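PDB 5E7P: cell division control protein Cdc48 from Mycobacterium smegmatis, which probably binds and hydrolyses ATP as a member of the AAA ATPase family, and is seen here with ADP bound. Local coordinates for residues S20-L24 / M702-R706. Numbering follows the deposited sequence.
Sequences SHLRL and MTAMR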
ATOM      1  N   SER A  20       3.401 -17.319  16.612  1.00 45.71           N
ATOM      2  CA  SER A  20       2.191 -18.011  17.043  1.00 41.66           C
ATOM      3  C   SER A  20       1.694 -18.972  15.964  1.00 34.45           C
ATOM      4  O   SER A  20       1.928 -18.757  14.779  1.00 32.99           O
ATOM      5  CB  SER A  20       1.100 -17.005  17.410  1.00 44.44           C
ATOM      6  OG  SER A  20       0.749 -16.213  16.291  1.00 47.76           O
ATOM      7  N   HIS A  21       1.009 -20.032  16.383  1.00 31.82           N
ATOM      8  CA  HIS A  21       0.558 -21.064  15.457  1.00 32.29           C
ATOM      9  C   HIS A  21      -0.539 -21.920  16.078  1.00 34.19           C
ATOM     10  O   HIS A  21      -0.642 -22.026  17.300  1.00 37.29           O
ATOM     11  CB  HIS A  21       1.732 -21.959  15.055  1.00 33.26           C
ATOM     12  CG  HIS A  21       2.331 -22.707  16.205  1.00 32.27           C
ATOM     13  ND1 HIS A  21       3.266 -22.148  17.048  1.00 31.75           N
ATOM     14  CD2 HIS A  21       2.108 -23.960  16.664  1.00 32.29           C
ATOM     15  CE1 HIS A  21       3.601 -23.030  17.974  1.00 34.02           C
ATOM     16  NE2 HIS A  21       2.913 -24.139  17.763  1.00 33.54           N
ATOM     17  N   LEU A  22      -1.354 -22.538  15.229  1.00 33.56           N
ATOM     18  CA  LEU A  22      -2.424 -23.411  15.689  1.00 34.67           C
ATOM     19  C   LEU A  22      -2.610 -24.580  14.736  1.00 38.18           C
ATOM     20  O   LEU A  22      -2.447 -24.437  13.524  1.00 35.70           O
ATOM     21  CB  LEU A  22      -3.740 -22.643  15.794  1.00 34.86           C
ATOM     22  CG  LEU A  22      -3.885 -21.624  16.921  1.00 33.35           C
ATOM     23  CD1 LEU A  22      -5.125 -20.780  16.701  1.00 30.51           C
ATOM     24  CD2 LEU A  22      -3.948 -22.342  18.261  1.00 34.44           C
ATOM     25  N   ARG A  23      -2.942 -25.741  15.289  1.00 43.61           N
ATOM     26  CA  ARG A  23      -3.338 -26.875  14.472  1.00 46.12           C
ATOM     27  C   ARG A  23      -4.850 -26.850  14.321  1.00 44.89           C
ATOM     28  O   ARG A  23      -5.576 -26.790  15.313  1.00 44.74           O
ATOM     29  CB  ARG A  23      -2.897 -28.191  15.107  1.00 50.49           C
ATOM     30  CG  ARG A  23      -3.169 -29.414  14.241  1.00 57.08           C
ATOM     31  CD  ARG A  23      -3.233 -30.683  15.077  1.00 64.65           C
ATOM     32  NE  ARG A  23      -2.010 -30.899  15.845  1.00 69.54           N
ATOM     33  CZ  ARG A  23      -1.887 -31.798  16.818  1.00 73.08           C
ATOM     34  NH1 ARG A  23      -2.917 -32.567  17.149  1.00 74.57           N
ATOM     35  NH2 ARG A  23      -0.735 -31.924  17.464  1.00 73.31           N
ATOM     36  N   LEU A  24      -5.325 -26.881  13.082  1.00 44.00           N
ATOM     37  CA  LEU A  24      -6.757 -26.877  12.822  1.00 46.27           C
ATOM     38  C   LEU A  24      -7.144 -28.042  11.923  1.00 48.30           C
ATOM     39  O   LEU A  24      -6.281 -28.725  11.371  1.00 47.51           O
ATOM     40  CB  LEU A  24      -7.185 -25.559  12.169  1.00 45.30           C
ATOM     41  CG  LEU A  24      -6.950 -24.266  12.952  1.00 43.43           C
ATOM     42  CD1 LEU A  24      -7.446 -23.076  12.155  1.00 43.55           C
ATOM     43  CD2 LEU A  24      -7.636 -24.324  14.305  1.00 44.59           C
ATOM     44  N   MET A 702      -5.828 -17.165  22.384  1.00 39.30           N
ATOM     45  CA  MET A 702      -4.858 -18.238  22.182  1.00 39.07           C
ATOM     46  C   MET A 702      -4.869 -19.219  23.351  1.00 41.96           C
ATOM     47  O   MET A 702      -4.757 -20.432  23.160  1.00 43.75           O
ATOM     48  CB  MET A 702      -3.453 -17.665  21.972  1.00 38.55           C
ATOM     49  CG  MET A 702      -2.361 -18.720  21.847  1.00 41.30           C
ATOM     50  SD  MET A 702      -2.564 -19.805  20.419  1.00 54.21           S
ATOM     51  CE  MET A 702      -1.702 -18.886  19.147  1.00 27.87           C
ATOM     52  N   THR A 703      -5.008 -18.690  24.563  1.00 42.52           N
ATOM     53  CA  THR A 703      -5.103 -19.520  25.756  1.00 45.50           C
ATOM     54  C   THR A 703      -6.318 -20.444  25.673  1.00 46.35           C
ATOM     55  O   THR A 703      -6.260 -21.605  26.077  1.00 48.43           O
ATOM     56  CB  THR A 703      -5.179 -18.659  27.040  1.00 46.39           C
ATOM     57  OG1 THR A 703      -3.951 -17.942  27.215  1.00 45.70           O
ATOM     58  CG2 THR A 703      -5.418 -19.528  28.262  1.00 48.48           C
ATOM     59  N   ALA A 704      -7.413 -19.923  25.127  1.00 44.50           N
ATOM     60  CA  ALA A 704      -8.643 -20.695  24.992  1.00 44.54           C
ATOM     61  C   ALA A 704      -8.549 -21.745  23.888  1.00 47.23           C
ATOM     62  O   ALA A 704      -9.033 -22.865  24.046  1.00 51.00           O
ATOM     63  CB  ALA A 704      -9.818 -19.772  24.745  1.00 41.39           C
ATOM     64  N   MET A 705      -7.930 -21.378  22.770  1.00 45.48           N
ATOM     65  CA  MET A 705      -7.772 -22.296  21.645  1.00 45.55           C
ATOM     66  C   MET A 705      -6.892 -23.487  22.019  1.00 45.99           C
ATOM     67  O   MET A 705      -7.187 -24.625  21.652  1.00 44.73           O
ATOM     68  CB  MET A 705      -7.188 -21.573  20.426  1.00 43.84           C
ATOM     69  CG  MET A 705      -8.090 -20.497  19.837  1.00 42.00           C
ATOM     70  SD  MET A 705      -9.536 -21.160  18.990  1.00 52.43           S
ATOM     71  CE  MET A 705      -8.788 -21.885  17.534  1.00 51.69           C
ATOM     72  N   ARG A 706      -5.815 -23.221  22.752  1.00 46.56           N
ATOM     73  CA  ARG A 706      -4.906 -24.282  23.178  1.00 48.31           C
ATOM     74  C   ARG A 706      -5.535 -25.166  24.255  1.00 50.67           C
ATOM     75  O   ARG A 706      -5.316 -26.379  24.277  1.00 50.99           O
ATOM     76  CB  ARG A 706      -3.581 -23.705  23.686  1.00 46.30           C
ATOM     77  CG  ARG A 706      -2.751 -22.987  22.635  1.00 42.69           C
ATOM     78  CD  ARG A 706      -1.313 -22.832  23.104  1.00 41.16           C
ATOM     79  NE  ARG A 706      -0.543 -21.907  22.275  1.00 40.09           N
ATOM     80  CZ  ARG A 706      -0.051 -22.205  21.077  1.00 38.49           C
ATOM     81  NH1 ARG A 706       0.643 -21.300  20.402  1.00 34.25           N
ATOM     82  NH2 ARG A 706      -0.255 -23.406  20.550  1.00 41.61           N
TER
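L22 meets two methionines, M702 and M705, where strand 22-28 faces helix 690-707. The apolar contacts dominate. L22 CD2 lies 3.6 Å from M702 SD and 4.0 Å from M705 CB. The other branch, L22 CD1, reaches M705 CE at 3.9 Å. The L22 and M702 side chains run past each other in opposite directions, whereas L22 crosses M705 at about a right angle. M702 leaves the helix with CG anti to its backbone N (chi1 176°), then bends twice. This brings its methyl CE to S20 CB and H21 O, each at 3.8 Å. M705, also bent, carries CE on to L24 CD2 at 4.2 Å.

The polar contacts lie at the exposed margin. R706 places NH1 over one face of the H21 ring, towards its rim, with NH1 4.2 Å from H21 CE1. The ring and guanidinium planes are turned 61° apart. M702 SD sits over one face of the same guanidinium. H21 O is 3.4 Å from R706 NH1.

In the fold, the strand belongs to the CDC48 N-terminal domain and the helix to the AAA+ lid near the C-terminus. L22 and L24 form backbone hydrogen bonds with V102 and V100 of strand 98-104. Helix 44-50 adds A49 against L22, and E45 and V46 against M705; S20 OG is hydrogen-bonded to L50 O.

The contact therefore joins the two domains mainly through buried leucine and bent methionine side chains, a largely apolar interface with R706 and H21 at its exposed margin.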